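PDB 6HHN: L-rhamnose mutarotase from Formosa agariphila, which catalyses the interconversion of alpha- and beta-L-rhamnose, a step in the breakdown of the green-algal polysaccharide ulvan. Local coordinates for residues N47-Y52 with A65-S70; W37-Q42 with N81-K86; F17-N22 with P103-L108; E31-L36 with K85-F90. All blocks are in the same frame, centred on the assembly; numbering follows the deposited sequence.

Contact 1 of 4, residues N47-Y52 with A65-S70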
# COMPACT_ATOMS: atom_id res chain seq x y z
N ASN A 47 14.63 4.36 14.55
CA ASN A 47 13.47 5.22 14.72
C ASN A 47 12.16 4.45 14.70
O ASN A 47 11.09 5.05 14.56
CB ASN A 47 13.49 6.35 13.69
CG ASN A 47 14.48 7.45 14.06
OD1 ASN A 47 14.08 8.50 14.58
ND2 ASN A 47 15.77 7.22 13.80
N GLY A 48 12.23 3.13 14.86
CA GLY A 48 11.05 2.31 15.05
C GLY A 48 10.37 1.81 13.79
O GLY A 48 9.28 1.24 13.88
N VAL A 49 10.99 1.98 12.63
CA VAL A 49 10.39 1.52 11.38
C VAL A 49 10.71 0.05 11.17
O VAL A 49 11.87 -0.38 11.33
CB VAL A 49 10.90 2.36 10.20
CG1 VAL A 49 10.31 1.83 8.88
CG2 VAL A 49 10.56 3.81 10.38
N SER A 50 9.70 -0.72 10.80
CA SER A 50 9.89 -2.10 10.39
C SER A 50 8.93 -2.42 9.25
O SER A 50 7.99 -1.66 8.97
CB SER A 50 9.65 -3.08 11.55
OG SER A 50 8.31 -3.02 12.01
N GLU A 51 9.21 -3.53 8.57
CA GLU A 51 8.35 -4.06 7.52
C GLU A 51 7.95 -2.96 6.53
O GLU A 51 6.77 -2.75 6.23
CB GLU A 51 7.13 -4.76 8.10
CG GLU A 51 7.53 -5.97 8.93
CD GLU A 51 6.34 -6.71 9.48
OE1 GLU A 51 5.44 -7.03 8.68
OE2 GLU A 51 6.31 -6.95 10.71
N TYR A 52 8.96 -2.27 6.05
CA TYR A 52 8.80 -1.15 5.12
C TYR A 52 8.87 -1.69 3.70
O TYR A 52 9.92 -2.14 3.26
CB TYR A 52 9.94 -0.17 5.38
CG TYR A 52 9.93 1.14 4.62
CD1 TYR A 52 8.91 1.50 3.76
CD2 TYR A 52 10.99 2.02 4.77
CE1 TYR A 52 8.95 2.72 3.10
CE2 TYR A 52 11.04 3.21 4.13
CZ TYR A 52 10.02 3.57 3.27
OH TYR A 52 10.08 4.79 2.61
N ALA A 65 3.72 3.11 -0.51
CA ALA A 65 4.57 2.69 0.59
C ALA A 65 3.72 2.26 1.77
O ALA A 65 2.70 2.90 2.09
CB ALA A 65 5.48 3.85 1.02
N PHE A 66 4.15 1.18 2.43
CA PHE A 66 3.56 0.67 3.66
C PHE A 66 4.69 0.46 4.65
O PHE A 66 5.73 -0.08 4.29
CB PHE A 66 2.87 -0.67 3.38
CG PHE A 66 2.41 -1.38 4.62
CD1 PHE A 66 3.26 -2.26 5.29
CD2 PHE A 66 1.15 -1.16 5.13
CE1 PHE A 66 2.85 -2.90 6.45
CE2 PHE A 66 0.73 -1.82 6.29
CZ PHE A 66 1.59 -2.68 6.94
N GLN A 67 4.49 0.86 5.91
CA GLN A 67 5.46 0.55 6.94
C GLN A 67 4.77 0.46 8.29
O GLN A 67 3.65 0.95 8.47
CB GLN A 67 6.61 1.56 6.99
CG GLN A 67 6.16 2.94 7.29
CD GLN A 67 7.26 4.02 7.20
OE1 GLN A 67 8.24 3.92 6.44
NE2 GLN A 67 7.07 5.05 7.96
N LYS A 68 5.44 -0.20 9.22
CA LYS A 68 5.04 -0.20 10.61
C LYS A 68 5.99 0.69 11.39
O LYS A 68 7.20 0.70 11.13
CB LYS A 68 5.12 -1.60 11.21
CG LYS A 68 4.13 -2.57 10.62
CD LYS A 68 4.24 -3.88 11.35
CE LYS A 68 3.43 -4.94 10.65
NZ LYS A 68 3.54 -6.27 11.34
N VAL A 69 5.45 1.42 12.36
CA VAL A 69 6.23 2.33 13.17
C VAL A 69 5.90 2.05 14.62
O VAL A 69 4.73 2.11 15.02
CB VAL A 69 5.96 3.80 12.82
CG1 VAL A 69 6.78 4.71 13.73
CG2 VAL A 69 6.29 4.07 11.35
N SER A 70 6.92 1.73 15.41
CA SER A 70 6.76 1.47 16.84
C SER A 70 7.23 2.70 17.59
O SER A 70 8.38 2.80 18.02
CB SER A 70 7.53 0.22 17.24
OG SER A 70 7.03 -0.92 16.55
O HOH W 1 7.98 -1.08 13.93

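Contact 2 of 4, residues W37-Q42 with N81-K86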
# COMPACT_ATOMS: atom_id res chain seq x y z
N TRP A 37 21.64 2.62 1.43
CA TRP A 37 22.78 2.74 2.31
C TRP A 37 22.51 2.04 3.64
O TRP A 37 21.43 2.25 4.22
CB TRP A 37 23.10 4.21 2.58
CG TRP A 37 23.31 5.02 1.36
CD1 TRP A 37 23.71 4.58 0.13
CD2 TRP A 37 23.10 6.43 1.24
NE1 TRP A 37 23.78 5.64 -0.75
CE2 TRP A 37 23.42 6.78 -0.08
CE3 TRP A 37 22.72 7.42 2.14
CZ2 TRP A 37 23.31 8.09 -0.55
CZ3 TRP A 37 22.63 8.72 1.68
CH2 TRP A 37 22.93 9.05 0.35
N PRO A 38 23.43 1.26 4.16
CA PRO A 38 23.22 0.66 5.48
C PRO A 38 23.00 1.67 6.58
O PRO A 38 22.28 1.38 7.55
CB PRO A 38 24.49 -0.18 5.70
CG PRO A 38 25.48 0.30 4.78
CD PRO A 38 24.75 0.91 3.59
N GLU A 39 23.58 2.87 6.45
CA GLU A 39 23.34 3.92 7.43
C GLU A 39 21.86 4.26 7.51
O GLU A 39 21.32 4.49 8.60
CB GLU A 39 24.12 5.18 7.06
CG GLU A 39 25.63 5.09 7.17
CD GLU A 39 26.33 4.43 6.00
OE1 GLU A 39 25.66 4.01 5.04
OE2 GLU A 39 27.59 4.36 6.03
N LEU A 40 21.20 4.35 6.35
CA LEU A 40 19.79 4.70 6.31
C LEU A 40 18.92 3.58 6.86
O LEU A 40 17.96 3.83 7.60
CB LEU A 40 19.40 5.09 4.88
CG LEU A 40 17.96 5.56 4.66
CD1 LEU A 40 17.64 6.72 5.60
CD2 LEU A 40 17.79 5.98 3.22
N LYS A 41 19.25 2.33 6.53
CA LYS A 41 18.49 1.21 7.08
C LYS A 41 18.56 1.22 8.60
O LYS A 41 17.54 1.10 9.29
CB LYS A 41 19.02 -0.12 6.53
CG LYS A 41 18.77 -0.34 5.04
CD LYS A 41 19.23 -1.73 4.63
CE LYS A 41 19.44 -1.84 3.12
NZ LYS A 41 19.82 -3.22 2.72
N GLN A 42 19.77 1.41 9.16
CA GLN A 42 19.90 1.43 10.60
C GLN A 42 19.17 2.62 11.22
O GLN A 42 18.53 2.47 12.26
CB GLN A 42 21.37 1.44 11.02
CG GLN A 42 21.55 1.22 12.50
CD GLN A 42 20.95 -0.09 12.94
OE1 GLN A 42 21.27 -1.15 12.39
NE2 GLN A 42 20.06 -0.04 13.92
N ASN A 81 17.50 14.71 9.76
CA ASN A 81 18.71 13.91 9.86
C ASN A 81 19.56 14.08 8.61
O ASN A 81 19.05 14.04 7.49
CB ASN A 81 18.33 12.45 10.05
CG ASN A 81 19.53 11.55 10.05
OD1 ASN A 81 20.01 11.15 8.99
ND2 ASN A 81 20.03 11.20 11.25
N GLU A 82 20.88 14.25 8.81
CA GLU A 82 21.78 14.55 7.70
C GLU A 82 21.82 13.43 6.67
O GLU A 82 21.95 13.68 5.46
CB GLU A 82 23.18 14.84 8.26
CG GLU A 82 24.27 15.05 7.22
CD GLU A 82 25.64 15.31 7.84
OE1 GLU A 82 26.43 16.08 7.24
OE2 GLU A 82 25.94 14.76 8.93
N ILE A 83 21.75 12.18 7.11
CA ILE A 83 21.82 11.06 6.18
C ILE A 83 20.55 10.97 5.35
O ILE A 83 20.59 10.67 4.15
CB ILE A 83 22.12 9.75 6.91
CG1 ILE A 83 23.50 9.84 7.62
CG2 ILE A 83 22.13 8.59 5.97
CD1 ILE A 83 23.83 8.73 8.62
N VAL A 84 19.39 11.19 5.98
CA VAL A 84 18.13 11.21 5.24
C VAL A 84 18.18 12.29 4.17
O VAL A 84 17.78 12.08 3.02
CB VAL A 84 16.95 11.40 6.21
CG1 VAL A 84 15.67 11.67 5.43
CG2 VAL A 84 16.81 10.18 7.11
N LYS A 85 18.66 13.48 4.53
CA LYS A 85 18.72 14.57 3.56
C LYS A 85 19.67 14.23 2.42
O LYS A 85 19.40 14.57 1.26
CB LYS A 85 19.12 15.87 4.25
CG LYS A 85 18.05 16.40 5.19
CD LYS A 85 18.44 17.77 5.76
CE LYS A 85 19.01 17.66 7.15
NZ LYS A 85 19.42 19.00 7.66
N LYS A 86 20.79 13.56 2.72
CA LYS A 86 21.68 13.11 1.66
C LYS A 86 21.01 12.10 0.75
O LYS A 86 21.23 12.11 -0.46
CB LYS A 86 22.97 12.52 2.26
CG LYS A 86 23.94 13.57 2.76
CD LYS A 86 25.02 12.91 3.58
CE LYS A 86 26.06 13.91 4.05
NZ LYS A 86 26.87 14.41 2.91

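Contact 3 of 4, residues F17-N22 with P103-L108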
# COMPACT_ATOMS: atom_id res chain seq x y z
N PHE A 17 1.59 5.67 2.37
CA PHE A 17 1.68 6.94 1.66
C PHE A 17 2.00 6.70 0.20
O PHE A 17 2.52 5.65 -0.18
CB PHE A 17 2.68 7.91 2.31
CG PHE A 17 4.04 7.32 2.63
CD1 PHE A 17 4.25 6.59 3.79
CD2 PHE A 17 5.11 7.50 1.77
CE1 PHE A 17 5.50 6.07 4.09
CE2 PHE A 17 6.37 6.99 2.08
CZ PHE A 17 6.55 6.27 3.23
N LYS A 18 1.68 7.70 -0.62
CA LYS A 18 1.84 7.65 -2.06
C LYS A 18 2.91 8.65 -2.47
O LYS A 18 2.89 9.80 -2.03
CB LYS A 18 0.49 8.01 -2.70
CG LYS A 18 0.50 8.25 -4.18
CD LYS A 18 -0.89 8.68 -4.71
CE LYS A 18 -0.75 9.26 -6.10
NZ LYS A 18 -2.03 9.69 -6.68
N MET A 19 3.82 8.20 -3.33
CA MET A 19 4.86 9.04 -3.91
C MET A 19 4.80 8.91 -5.42
O MET A 19 4.06 8.09 -5.96
CB MET A 19 6.24 8.65 -3.39
CG MET A 19 6.40 8.91 -1.89
SD MET A 19 7.95 8.34 -1.21
CE MET A 19 7.69 6.57 -1.26
N LYS A 20 5.60 9.72 -6.11
CA LYS A 20 5.56 9.81 -7.57
C LYS A 20 6.98 9.67 -8.10
O LYS A 20 7.87 10.41 -7.70
CB LYS A 20 4.94 11.13 -8.05
CG LYS A 20 3.45 11.39 -7.71
CD LYS A 20 2.51 10.38 -8.35
CE LYS A 20 2.56 10.41 -9.87
NZ LYS A 20 1.51 9.54 -10.48
N LEU A 21 7.18 8.72 -9.00
CA LEU A 21 8.43 8.54 -9.73
C LEU A 21 8.35 9.27 -11.06
O LEU A 21 7.27 9.40 -11.66
CB LEU A 21 8.63 7.03 -9.94
CG LEU A 21 9.95 6.46 -10.45
CD1 LEU A 21 11.06 6.73 -9.46
CD2 LEU A 21 9.80 4.97 -10.70
N ASN A 22 9.48 9.74 -11.54
CA ASN A 22 9.51 10.33 -12.87
C ASN A 22 9.37 9.23 -13.92
O ASN A 22 9.80 8.10 -13.72
CB ASN A 22 10.80 11.10 -13.09
CG ASN A 22 10.90 12.35 -12.22
OD1 ASN A 22 9.92 12.82 -11.65
ND2 ASN A 22 12.09 12.91 -12.15
N PRO A 103 10.81 13.81 -1.14
CA PRO A 103 9.77 13.39 -2.09
C PRO A 103 8.42 13.95 -1.71
O PRO A 103 8.06 14.04 -0.53
CB PRO A 103 9.78 11.86 -1.99
CG PRO A 103 10.49 11.53 -0.77
CD PRO A 103 11.44 12.66 -0.45
N VAL A 104 7.67 14.37 -2.73
CA VAL A 104 6.25 14.62 -2.54
C VAL A 104 5.61 13.35 -2.00
O VAL A 104 5.90 12.24 -2.47
CB VAL A 104 5.62 15.05 -3.88
CG1 VAL A 104 4.12 15.17 -3.75
CG2 VAL A 104 6.23 16.39 -4.33
N SER A 105 4.74 13.51 -1.01
CA SER A 105 4.16 12.36 -0.32
C SER A 105 2.74 12.68 0.08
O SER A 105 2.50 13.71 0.71
CB SER A 105 4.99 12.08 0.93
OG SER A 105 4.62 10.87 1.54
N ILE A 106 1.80 11.82 -0.29
CA ILE A 106 0.38 11.97 -0.00
C ILE A 106 -0.01 10.89 0.99
O ILE A 106 0.11 9.70 0.68
CB ILE A 106 -0.46 11.84 -1.29
CG1 ILE A 106 -0.03 12.85 -2.34
CG2 ILE A 106 -1.95 11.93 -0.97
CD1 ILE A 106 -0.55 14.22 -2.11
N PRO A 107 -0.46 11.21 2.20
CA PRO A 107 -0.80 10.15 3.15
C PRO A 107 -2.08 9.44 2.75
O PRO A 107 -3.00 10.03 2.16
CB PRO A 107 -0.99 10.90 4.48
CG PRO A 107 -1.39 12.29 4.06
CD PRO A 107 -0.64 12.56 2.78
N LEU A 108 -2.15 8.15 3.08
CA LEU A 108 -3.31 7.32 2.79
C LEU A 108 -3.90 6.81 4.10
O LEU A 108 -3.19 6.24 4.93
CB LEU A 108 -2.90 6.15 1.92
CG LEU A 108 -2.18 6.53 0.62
CD1 LEU A 108 -1.58 5.31 -0.08
CD2 LEU A 108 -3.12 7.24 -0.30
O HOH W 2 7.30 11.58 -4.74

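Contact 4 of 4, residues E31-L36 with K85-F90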
# COMPACT_ATOMS: atom_id res chain seq x y z
N GLU A 31 17.26 -0.22 -8.63
CA GLU A 31 18.68 -0.48 -8.41
C GLU A 31 19.22 0.32 -7.22
O GLU A 31 19.98 -0.21 -6.40
CB GLU A 31 19.47 -0.15 -9.68
CG GLU A 31 19.09 -1.03 -10.85
CD GLU A 31 19.71 -0.57 -12.15
OE1 GLU A 31 20.40 0.47 -12.15
OE2 GLU A 31 19.49 -1.26 -13.18
N ARG A 32 18.83 1.59 -7.11
CA ARG A 32 19.30 2.39 -5.98
C ARG A 32 18.77 1.84 -4.66
O ARG A 32 19.47 1.88 -3.64
CB ARG A 32 18.92 3.86 -6.17
CG ARG A 32 19.64 4.54 -7.33
CD ARG A 32 19.30 6.03 -7.45
NE ARG A 32 19.62 6.55 -8.79
CZ ARG A 32 19.42 7.81 -9.19
NH1 ARG A 32 18.93 8.71 -8.35
NH2 ARG A 32 19.72 8.17 -10.44
N HIS A 33 17.53 1.32 -4.66
CA HIS A 33 16.99 0.77 -3.42
C HIS A 33 17.58 -0.58 -3.08
O HIS A 33 17.70 -0.92 -1.90
CB HIS A 33 15.45 0.75 -3.48
CG HIS A 33 14.87 2.11 -3.29
ND1 HIS A 33 14.36 2.55 -2.08
CD2 HIS A 33 14.83 3.17 -4.13
CE1 HIS A 33 14.01 3.82 -2.19
NE2 HIS A 33 14.28 4.22 -3.42
N ASP A 34 17.98 -1.36 -4.09
CA ASP A 34 18.72 -2.59 -3.84
C ASP A 34 20.04 -2.28 -3.14
O ASP A 34 20.59 -3.14 -2.43
CB ASP A 34 19.01 -3.33 -5.15
CG ASP A 34 17.78 -4.00 -5.76
OD1 ASP A 34 16.72 -4.10 -5.09
OD2 ASP A 34 17.88 -4.43 -6.92
N GLN A 35 20.57 -1.07 -3.34
CA GLN A 35 21.82 -0.61 -2.74
C GLN A 35 21.59 0.45 -1.67
O GLN A 35 22.46 1.30 -1.42
CB GLN A 35 22.76 -0.07 -3.82
CG GLN A 35 23.05 -1.03 -4.95
CD GLN A 35 23.64 -2.34 -4.46
OE1 GLN A 35 24.52 -2.35 -3.59
NE2 GLN A 35 23.16 -3.45 -5.01
N LEU A 36 20.42 0.42 -1.02
CA LEU A 36 20.11 1.39 0.02
C LEU A 36 21.21 1.42 1.05
O LEU A 36 21.69 0.37 1.50
CB LEU A 36 18.79 1.01 0.70
CG LEU A 36 18.30 1.95 1.81
CD1 LEU A 36 17.79 3.23 1.18
CD2 LEU A 36 17.24 1.32 2.66
N LYS A 85 18.66 13.48 4.53
CA LYS A 85 18.72 14.57 3.56
C LYS A 85 19.67 14.23 2.42
O LYS A 85 19.40 14.57 1.26
CB LYS A 85 19.12 15.87 4.25
CG LYS A 85 18.05 16.40 5.19
CD LYS A 85 18.44 17.77 5.76
CE LYS A 85 19.01 17.66 7.15
NZ LYS A 85 19.42 19.00 7.66
N LYS A 86 20.79 13.56 2.72
CA LYS A 86 21.68 13.11 1.66
C LYS A 86 21.01 12.10 0.75
O LYS A 86 21.23 12.11 -0.46
CB LYS A 86 22.97 12.52 2.26
CG LYS A 86 23.94 13.57 2.76
CD LYS A 86 25.02 12.91 3.58
CE LYS A 86 26.06 13.91 4.05
NZ LYS A 86 26.87 14.41 2.91
N TRP A 87 20.18 11.20 1.32
CA TRP A 87 19.44 10.25 0.49
C TRP A 87 18.45 10.98 -0.42
O TRP A 87 18.37 10.68 -1.62
CB TRP A 87 18.72 9.22 1.39
CG TRP A 87 17.97 8.19 0.57
CD1 TRP A 87 16.62 8.12 0.39
CD2 TRP A 87 18.53 7.11 -0.17
NE1 TRP A 87 16.30 7.05 -0.42
CE2 TRP A 87 17.46 6.41 -0.78
CE3 TRP A 87 19.84 6.65 -0.37
CZ2 TRP A 87 17.66 5.30 -1.59
CZ3 TRP A 87 20.03 5.53 -1.16
CH2 TRP A 87 18.94 4.88 -1.78
N TRP A 88 17.73 11.94 0.11
CA TRP A 88 16.84 12.74 -0.72
C TRP A 88 17.61 13.39 -1.87
O TRP A 88 17.17 13.37 -3.03
CB TRP A 88 16.17 13.80 0.13
CG TRP A 88 15.18 13.28 1.11
CD1 TRP A 88 14.62 12.04 1.14
CD2 TRP A 88 14.63 14.00 2.21
NE1 TRP A 88 13.72 11.95 2.19
CE2 TRP A 88 13.72 13.15 2.86
CE3 TRP A 88 14.80 15.30 2.69
CZ2 TRP A 88 13.00 13.55 3.97
CZ3 TRP A 88 14.09 15.69 3.81
CH2 TRP A 88 13.20 14.82 4.43
N ASP A 89 18.76 14.01 -1.56
CA ASP A 89 19.54 14.64 -2.62
C ASP A 89 19.94 13.61 -3.69
O ASP A 89 19.93 13.89 -4.89
CB ASP A 89 20.81 15.25 -2.04
CG ASP A 89 20.57 16.47 -1.13
OD1 ASP A 89 19.47 17.05 -1.14
OD2 ASP A 89 21.52 16.85 -0.40
N PHE A 90 20.37 12.42 -3.25
CA PHE A 90 20.81 11.37 -4.17
C PHE A 90 19.69 10.91 -5.10
O PHE A 90 19.95 10.58 -6.26
CB PHE A 90 21.35 10.23 -3.31
CG PHE A 90 21.78 9.01 -4.04
CD1 PHE A 90 22.87 9.01 -4.88
CD2 PHE A 90 21.13 7.80 -3.81
CE1 PHE A 90 23.29 7.86 -5.52
CE2 PHE A 90 21.55 6.64 -4.43
CZ PHE A 90 22.63 6.67 -5.29
O HOH W 3 13.62 7.27 -2.50

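Contact 1 of 4, residues N47-Y52 with A65-S70
G48 meets S70 where helix 38-46 gives way to the antiparallel sheet of this dimeric alpha/beta-barrel fold. G48 is the C-prime residue of a Schellman motif, and its positive phi suits glycine: a beta carbon here would press on its own chain and on S70 O. Its carbonyl oxygen accepts from S70 N at 2.9 Å and from a water that also bonds S70 OG and S50 OG. V49 forms a non-hydrogen-bonded pair with V69, their methyls CG2 and CG2 4.4 Å apart, and its CG1 rests 3.8 Å from Q67 OE1. S50 pairs with K68 through two backbone bonds, S50 N to K68 O and K68 N to S50 O. At E51 the chain turns a corner, and the CB of E51 points toward the other strand. K68 NZ reaches E51 OE2 at 2.9 Å from above the carboxylate plane, in a salt bridge; E51 OE1 takes K68 of the second subunit, and the reciprocal pair completes a charge cluster across the dimer interface. Y52, which probably binds the substrate, as in related mutarotases, lies side by side with Q67. The Q67 chain leaves CB in the crowded position (chi1 61°) and then runs extended, and its amide stands almost upright on the ring, at 83°. Q67 OE1 sits over the ring centre, 3.4 Å above the plane.

Contact 2 of 4, residues W37-Q42 with N81-K86
W37 sends its indole against I83 and K86 in a helix-helix contact on the helical side of a subunit of the dimeric alpha/beta-barrel fold. Helices 38-42 and 82-86 run at 125° to each other, their axes 9.8 Å apart. W37 is the N-cap residue of its helix, and its CB points toward the other helix. CG is anti to the carbonyl carbon (chi1 -55°), beside the backbone N; from there the six-membered ring supplies the atoms that touch. Along its rim, CE3 lies 4.0 Å from I83 CG2. The next atom, CZ3, touches both I83 O and K86 CB, the latter at 3.9 Å. CH2 reaches farthest along the helix, to K86 O at 3.6 Å. Both carbonyl oxygens lie at the ring's edge, near its plane, where the aromatic C-H groups carry slight positive charge. A broad, flat residue suits this place because one rim can follow a turn of helix, while W87 and F90 meet the same indole. An alanine here would probably open a gap beside I83 and K86 and take from W87 and F90 one of the rings they pack against. Aliphatic groups fill in the rest: the CB of E39 packs on I83 CD1, and L40 crosses V84 at about a right angle, CD1 to CG2 at 3.9 Å. N81 caps the second helix, an asparagine being short enough to bend back on it: N81 OD1 accepts from V84 N at 3.1 Å, in the carbonyl plane on a lone pair, and weakly from I83 N.

Contact 3 of 4, residues F17-N22 with P103-L108
The F17 ring meets S105 OG obliquely, with CD2 3.4 Å from that oxygen, while the sulphur of M19 lies at the ring's edge, in its plane. P103, a second compact ring, lies side by side with M19; its CB is 4.0 Å from M19 SD, and the unbranched, flexible methionine can fill the room between the two rings. The backbones pair antiparallel over a short length. K18 and I106 form the hydrogen-bonded pair, K18 N to I106 O and I106 N to K18 O, both 2.9 Å. F17 and P107 form the neighbouring non-hydrogen-bonded pair, a position where proline's missing N-H costs no bond between these strands. Farther along the chains separate, and a water spans the gap, accepting from K20 N at 2.9 Å and donating to V104 O at 2.7 Å. L108 CD1 covers the backbone of F17, 3.9 Å from its carbonyl carbon. Strand 13-20 thus lies between strand 106-114 and strand 62-69, whose A65 bonds to the backbone of F17, and the F17 ring reaches on to Y52 of strand 52-57.

Contact 4 of 4, residues E31-L36 with K85-F90
L36 and W87 make the CH-pi part of this contact, which joins the end of helix 26-34 to helix 82-91 at the probable active site of this dimeric alpha/beta-barrel protein. L36 CD1 stands over the face of the six-membered ring, 3.6 Å from its centroid, and a branched leucine can set a single methyl there. The aromatic pair comes next: W87 turns its edge to the face of H33 in a T-shaped stack, planes at 90° and centroids 5.5 Å apart. W87 CZ2 lies above the imidazole, offset toward its rim. Also at the indole's edge, R32 O is 3.6 Å from W87 CH2. Arginine supplies mainly aliphatic packing, its CD 3.8 Å from F90 CE2; the guanidinium is at most weakly attracted to that ring, while NH1 forms a salt bridge with D93. An alanine in place of R32 would probably leave D93 without this charge partner and take away the aliphatic packing against F90 CE2 and CZ. A water also links the two segments, lying at the edge of the imidazole in its plane, hydrogen-bonded to H33 NE2 at 3.3 Å and weakly to W87 NE1. By analogy with related mutarotases, H33 is probably the proton donor and W87 probably binds the substrate. Y29 stacks on H33, and F112 of the second subunit meets it edge-to-face, so the aromatic packing probably fixes the imidazole's tilt and leaves NE2 directed at the water.

How the contacts relate
Contacts 2 and 4 share helix 82-91, their centres about 9 Å apart, and W87 joins them: L40 CD2 of contact 2 packs 3.5 Å from W87 CG, while contact 4 covers other parts of the same indole. Contacts 1 and 3 belong to one sheet and meet through A65 and F17, with Y52 OH 3.9 Å from F17 CZ. Between helices and sheet lies the probable rhamnose pocket, to which contact 4 gives H33, W87 and W88 and contact 1 gives Y52; the side chains of H33 and Y52 are about 6 Å apart. Contact 3 probably borders it, P103 CD packing 3.6 Å from W88 NE1. All four contacts reach the second subunit, contact 2 through K41 alone.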